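Local coordinates for uncharacterized conserved protein with double-stranded beta-helix domain (Klebsiella pneumoniae subsp. pneumoniae MGH 78578, PDB 3H8U), which is of unknown function but, as a cupin with a double-stranded beta-helix domain, probably binds a metal ion, at residues D18-P23 with S31-T36; D62-I67 with A71-G76. All blocks are in the same frame, centred on the assembly; numbering follows the deposited sequence.

Interaction 1 (D18-P23 with S31-T36); sequences DEYVRP and SVVLET
The phenol ring of Tyr20 is met by residues 31-33 in two ways: Val33 lays its CG2 methyl over one face in a CH-pi contact, 4.2 Å from CG2 to the centroid of the Tyr20 ring, while Ser31 OG sits at the edge, near the ring plane. The methyl stands 26° off the ring normal, and the two side chains cross at about a right angle. With CG anti to its own carbonyl carbon (chi1 -75°), Tyr20 brings its ring alongside Val33, with CE2 near Val33 CA. A water at the far end of the ring lies 2.6 Å from Tyr20 OH and donates to Val33 O at 2.7 Å. Here strand 31-35, outermost within this chain in one cupin sheet, turns a corner: Val33 and Leu34 both face Val41 in a classic beta bulge, and Phe15 of strand 14-16 packs on both Tyr20 and Val33. At the other end of the contact Ser31 OG donates a short bond, 2.5 Å, to Tyr20 O, meeting it in the carbonyl plane on a lone pair. Arg22 adds its aliphatic part, CG lying 3.7 Å from Ser31 OG. Its chain then bends at chi2 (-66°) and folds the guanidinium back to its own segment, where NH1 and NH2 both reach Glu19 O, at 2.9 and 3.3 Å, and NH1 also donates to Val21 O.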
loop_
_atom_site.group_PDB
_atom_site.type_symbol
_atom_site.label_atom_id
_atom_site.label_comp_id
_atom_site.label_asym_id
_atom_site.label_seq_id
_atom_site.Cartn_x
_atom_site.Cartn_y
_atom_site.Cartn_z
ATOM N N ASP A 18 5.948 -2.299 11.489
ATOM C CA ASP A 18 6.115 -2.855 12.828
ATOM C C ASP A 18 5.900 -1.862 13.994
ATOM O O ASP A 18 5.479 -2.258 15.085
ATOM C CB ASP A 18 7.443 -3.636 12.970
ATOM C CG ASP A 18 8.717 -2.765 12.905
ATOM O OD1 ASP A 18 8.666 -1.529 12.707
ATOM O OD2 ASP A 18 9.825 -3.355 13.025
ATOM N N GLU A 19 6.197 -0.586 13.753
ATOM C CA GLU A 19 5.997 0.447 14.764
ATOM C C GLU A 19 4.545 0.823 14.952
ATOM O O GLU A 19 4.226 1.350 15.993
ATOM C CB GLU A 19 6.794 1.698 14.442
ATOM C CG GLU A 19 8.251 1.450 14.604
ATOM C CD GLU A 19 9.084 2.701 14.513
ATOM O OE1 GLU A 19 8.517 3.787 14.273
ATOM O OE2 GLU A 19 10.301 2.557 14.771
ATOM N N TYR A 20 3.693 0.490 13.988
ATOM C CA TYR A 20 2.257 0.810 14.002
ATOM C C TYR A 20 1.355 -0.411 14.251
ATOM O O TYR A 20 0.144 -0.282 14.425
ATOM C CB TYR A 20 1.882 1.490 12.681
ATOM C CG TYR A 20 2.365 2.924 12.631
ATOM C CD1 TYR A 20 3.698 3.213 12.299
ATOM C CD2 TYR A 20 1.533 3.971 12.965
ATOM C CE1 TYR A 20 4.174 4.503 12.304
ATOM C CE2 TYR A 20 2.013 5.283 12.964
ATOM C CZ TYR A 20 3.331 5.523 12.628
ATOM O OH TYR A 20 3.804 6.793 12.577
ATOM N N VAL A 21 1.931 -1.594 14.227
ATOM C CA VAL A 21 1.193 -2.797 14.580
ATOM C C VAL A 21 0.714 -2.715 16.039
ATOM O O VAL A 21 1.498 -2.498 16.985
ATOM C CB VAL A 21 2.036 -4.097 14.261
ATOM C CG1 VAL A 21 1.490 -5.278 14.955
ATOM C CG2 VAL A 21 2.052 -4.382 12.760
ATOM N N ARG A 22 -0.589 -2.917 16.221
ATOM C CA ARG A 22 -1.246 -2.889 17.524
ATOM C C ARG A 22 -2.084 -4.177 17.722
ATOM O O ARG A 22 -3.284 -4.174 17.460
ATOM C CB ARG A 22 -2.149 -1.652 17.616
ATOM C CG ARG A 22 -1.355 -0.327 17.582
ATOM C CD ARG A 22 -0.471 -0.146 18.813
ATOM N NE ARG A 22 0.262 1.133 18.755
ATOM C CZ ARG A 22 1.440 1.302 18.157
ATOM N NH1 ARG A 22 2.104 0.276 17.646
ATOM N NH2 ARG A 22 1.992 2.506 18.111
ATOM N N PRO A 23 -1.432 -5.283 18.128
ATOM C CA PRO A 23 -2.140 -6.550 18.333
ATOM C C PRO A 23 -3.141 -6.355 19.431
ATOM O O PRO A 23 -2.864 -5.624 20.404
ATOM C CB PRO A 23 -1.043 -7.524 18.790
ATOM C CG PRO A 23 0.236 -6.882 18.369
ATOM C CD PRO A 23 0.001 -5.401 18.434
ATOM N N SER A 31 -5.018 1.124 13.434
ATOM C CA SER A 31 -3.823 1.874 13.779
ATOM C C SER A 31 -3.476 2.825 12.617
ATOM O O SER A 31 -2.913 2.423 11.603
ATOM C CB SER A 31 -2.645 0.939 14.147
ATOM O OG SER A 31 -1.463 1.688 14.506
ATOM N N VAL A 32 -3.799 4.108 12.773
ATOM C CA VAL A 32 -3.599 5.069 11.695
ATOM C C VAL A 32 -2.161 5.511 11.533
ATOM O O VAL A 32 -1.522 5.994 12.481
ATOM C CB VAL A 32 -4.477 6.320 11.912
ATOM C CG1 VAL A 32 -4.231 7.348 10.818
ATOM C CG2 VAL A 32 -5.954 5.927 11.950
ATOM N N VAL A 33 -1.665 5.410 10.311
ATOM C CA VAL A 33 -0.313 5.850 10.000
ATOM C C VAL A 33 -0.381 7.318 9.600
ATOM O O VAL A 33 0.319 8.158 10.161
ATOM C CB VAL A 33 0.292 5.022 8.870
ATOM C CG1 VAL A 33 1.669 5.602 8.418
ATOM C CG2 VAL A 33 0.403 3.573 9.314
ATOM N N LEU A 34 -1.262 7.627 8.657
ATOM C CA LEU A 34 -1.407 9.000 8.199
ATOM C C LEU A 34 -2.761 9.205 7.532
ATOM O O LEU A 34 -3.168 8.405 6.674
ATOM C CB LEU A 34 -0.292 9.329 7.206
ATOM C CG LEU A 34 -0.124 10.832 6.883
ATOM C CD1 LEU A 34 0.545 11.517 8.049
ATOM C CD2 LEU A 34 0.619 11.087 5.576
ATOM N N GLU A 35 -3.406 10.318 7.908
ATOM C CA GLU A 35 -4.678 10.713 7.331
ATOM C C GLU A 35 -4.503 12.046 6.633
ATOM O O GLU A 35 -3.994 12.986 7.199
ATOM C CB GLU A 35 -5.748 10.833 8.407
ATOM C CG GLU A 35 -7.151 11.034 7.841
ATOM C CD GLU A 35 -8.253 10.734 8.844
ATOM O OE1 GLU A 35 -8.029 9.907 9.753
ATOM O OE2 GLU A 35 -9.360 11.306 8.696
ATOM N N THR A 36 -4.904 12.096 5.369
ATOM C CA THR A 36 -4.807 13.302 4.541
ATOM C C THR A 36 -6.095 13.335 3.757
ATOM O O THR A 36 -6.846 12.387 3.812
ATOM C CB THR A 36 -3.657 13.264 3.526
ATOM O OG1 THR A 36 -3.943 12.302 2.506
ATOM C CG2 THR A 36 -2.302 12.943 4.201
HETATM O O HOH W 1 2.049 8.615 12.187
#

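Interaction 2 (D62-I67 with A71-G76); sequences DTWTVI and AEYHQG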
loop_
_atom_site.group_PDB
_atom_site.type_symbol
_atom_site.label_atom_id
_atom_site.label_comp_id
_atom_site.label_asym_id
_atom_site.label_seq_id
_atom_site.Cartn_x
_atom_site.Cartn_y
_atom_site.Cartn_z
ATOM N N ASP A 62 -10.710 0.862 -1.180
ATOM C CA ASP A 62 -9.837 0.370 -0.144
ATOM C C ASP A 62 -8.888 -0.673 -0.741
ATOM O O ASP A 62 -9.299 -1.755 -1.177
ATOM C CB ASP A 62 -10.655 -0.243 0.991
ATOM C CG ASP A 62 -9.827 -0.549 2.229
ATOM O OD1 ASP A 62 -8.588 -0.284 2.243
ATOM O OD2 ASP A 62 -10.454 -1.060 3.208
ATOM N N THR A 63 -7.622 -0.305 -0.781
ATOM C CA THR A 63 -6.571 -1.143 -1.324
ATOM C C THR A 63 -5.734 -1.686 -0.164
ATOM O O THR A 63 -5.141 -0.911 0.599
ATOM C CB THR A 63 -5.650 -0.365 -2.313
ATOM O OG1 THR A 63 -6.450 0.203 -3.359
ATOM C CG2 THR A 63 -4.643 -1.346 -2.942
ATOM N N TRP A 64 -5.702 -3.015 -0.032
ATOM C CA TRP A 64 -4.907 -3.665 0.983
ATOM C C TRP A 64 -3.659 -4.292 0.414
ATOM O O TRP A 64 -3.703 -4.977 -0.599
ATOM C CB TRP A 64 -5.668 -4.801 1.668
ATOM C CG TRP A 64 -6.914 -4.473 2.380
ATOM C CD1 TRP A 64 -7.492 -3.253 2.546
ATOM C CD2 TRP A 64 -7.730 -5.403 3.102
ATOM N NE1 TRP A 64 -8.609 -3.369 3.322
ATOM C CE2 TRP A 64 -8.792 -4.677 3.663
ATOM C CE3 TRP A 64 -7.650 -6.786 3.339
ATOM C CZ2 TRP A 64 -9.778 -5.269 4.444
ATOM C CZ3 TRP A 64 -8.633 -7.382 4.120
ATOM C CH2 TRP A 64 -9.682 -6.629 4.666
ATOM N N THR A 65 -2.526 -4.082 1.096
ATOM C CA THR A 65 -1.297 -4.782 0.732
ATOM C C THR A 65 -0.884 -5.668 1.912
ATOM O O THR A 65 -0.624 -5.191 3.009
ATOM C CB THR A 65 -0.172 -3.781 0.327
ATOM O OG1 THR A 65 -0.531 -3.115 -0.885
ATOM C CG2 THR A 65 1.122 -4.525 0.113
ATOM N N VAL A 66 -0.823 -6.976 1.675
ATOM C CA VAL A 66 -0.595 -7.911 2.746
ATOM C C VAL A 66 0.913 -8.079 3.033
ATOM O O VAL A 66 1.704 -8.479 2.144
ATOM C CB VAL A 66 -1.289 -9.276 2.466
ATOM C CG1 VAL A 66 -1.105 -10.165 3.661
ATOM C CG2 VAL A 66 -2.802 -9.087 2.173
ATOM N N ILE A 67 1.289 -7.755 4.269
ATOM C CA ILE A 67 2.671 -7.855 4.791
ATOM C C ILE A 67 2.999 -9.252 5.301
ATOM O O ILE A 67 4.085 -9.788 5.055
ATOM C CB ILE A 67 2.892 -6.855 5.993
ATOM C CG1 ILE A 67 2.575 -5.400 5.588
ATOM C CG2 ILE A 67 4.288 -6.923 6.515
ATOM C CD1 ILE A 67 3.350 -4.958 4.361
ATOM N N ALA A 71 -5.343 -14.962 4.957
ATOM C CA ALA A 71 -6.703 -14.686 5.384
ATOM C C ALA A 71 -7.707 -15.142 4.343
ATOM O O ALA A 71 -7.369 -15.321 3.171
ATOM C CB ALA A 71 -6.898 -13.199 5.659
ATOM N N GLU A 72 -8.932 -15.340 4.816
ATOM C CA GLU A 72 -10.106 -15.478 3.971
ATOM C C GLU A 72 -10.631 -14.085 3.740
ATOM O O GLU A 72 -11.054 -13.452 4.684
ATOM C CB GLU A 72 -11.224 -16.154 4.712
ATOM C CG GLU A 72 -11.111 -17.564 5.054
ATOM C CD GLU A 72 -12.303 -17.979 5.965
ATOM O OE1 GLU A 72 -13.362 -17.252 6.095
ATOM O OE2 GLU A 72 -12.154 -19.027 6.579
ATOM N N TYR A 73 -10.623 -13.623 2.497
ATOM C CA TYR A 73 -11.091 -12.281 2.162
ATOM C C TYR A 73 -12.569 -12.406 1.792
ATOM O O TYR A 73 -12.902 -13.112 0.858
ATOM C CB TYR A 73 -10.273 -11.772 0.977
ATOM C CG TYR A 73 -10.568 -10.358 0.557
ATOM C CD1 TYR A 73 -10.258 -9.286 1.380
ATOM C CD2 TYR A 73 -11.144 -10.086 -0.699
ATOM C CE1 TYR A 73 -10.485 -7.950 0.952
ATOM C CE2 TYR A 73 -11.373 -8.786 -1.101
ATOM C CZ TYR A 73 -11.050 -7.728 -0.289
ATOM O OH TYR A 73 -11.315 -6.436 -0.736
ATOM N N HIS A 74 -13.452 -11.821 2.595
ATOM C CA HIS A 74 -14.896 -11.830 2.302
ATOM C C HIS A 74 -15.254 -10.724 1.313
ATOM O O HIS A 74 -14.941 -9.564 1.533
ATOM C CB HIS A 74 -15.712 -11.616 3.580
ATOM C CG HIS A 74 -17.203 -11.724 3.377
ATOM N ND1 HIS A 74 -18.102 -10.911 4.039
ATOM C CD2 HIS A 74 -17.951 -12.542 2.586
ATOM C CE1 HIS A 74 -19.330 -11.228 3.673
ATOM N NE2 HIS A 74 -19.264 -12.193 2.771
ATOM N N GLN A 75 -15.942 -11.099 0.240
ATOM C CA GLN A 75 -16.285 -10.177 -0.856
ATOM C C GLN A 75 -17.768 -9.813 -0.843
ATOM O O GLN A 75 -18.251 -9.209 -1.805
ATOM C CB GLN A 75 -15.910 -10.816 -2.212
ATOM C CG GLN A 75 -14.401 -11.183 -2.305
ATOM C CD GLN A 75 -13.895 -11.445 -3.715
ATOM O OE1 GLN A 75 -14.675 -11.467 -4.682
ATOM N NE2 GLN A 75 -12.602 -11.672 -3.840
ATOM N N GLY A 76 -18.469 -10.162 0.243
ATOM C CA GLY A 76 -19.911 -9.975 0.352
ATOM C C GLY A 76 -20.652 -11.265 -0.007
ATOM O O GLY A 76 -20.133 -12.082 -0.771
HETATM O O HOH W 2 -9.692 -4.364 0.347
#
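Tyr73 drives the edge of its ring into the face of Trp64, a T-shaped (edge-to-face) pair that bridges the interior of the double-stranded beta-helix, since strand 61-68 belongs to one of its two sheets and strand 70-74 to the other. The backbones stay well separated, and the nearest CA atoms, those of Trp64 and Tyr73, are 10.7 Å apart; long side chains alone make the direct contact. Its tight part is small and wholly aromatic. Trp64 CZ3 meets Tyr73 CD1 at 3.7 Å and lies close to the plane of the tyrosine ring, whereas Tyr73 CE1 stands over the indole near its rim. The planes are turned 80° against each other, with 5.2 Å between the centroids of the Trp64 six-membered ring and the Tyr73 ring. Tyr73 spans the gap because its CG is anti to the backbone N (chi1 -176°), which carries the ring across to the indole of Trp64. Leu83 touches both aromatic side chains, and Phe109 stacks on Trp64, so the pair is part of a larger apolar core.

Toward Asp62 the contact becomes looser and polar. A water is interposed between the segments, 2.8 Å from Tyr73 OH, and donates to Asp62 O at 3.0 Å; it rests above the rim of the indole, over one of its faces. Tyr73 OH also has a weak hydrogen bond to Arg13 of the second subunit. The carboxylate of Asp62, which is shared with His97 and Ser111, helps to hold the rotation of the indole: Trp64 NE1 donates to Asp62 OD2 at 3.0 Å, with the acceptor near the ring plane but the nitrogen approaching from above the carboxylate plane, 56° out of it.

Interactions 1 and 2 follow one another along the chain, the first closing before the second opens, and their centres lie about 17 Å apart, with nearest atoms about 7 Å apart and no touch. Both reach the same five-stranded antiparallel sheet: 31-35 is outermost within the chain, and 61-68 lies beyond 40-46 and 107-114. Interaction 1 joins the N-terminal helix 17-20 to that strand, whereas interaction 2 runs through the interior to strand 70-74 of the opposing sheet. One lays the end of the helix and the residues after it against the first strand of the sheet; the other joins the two sheets through side chains. Residues of both also meet the second subunit.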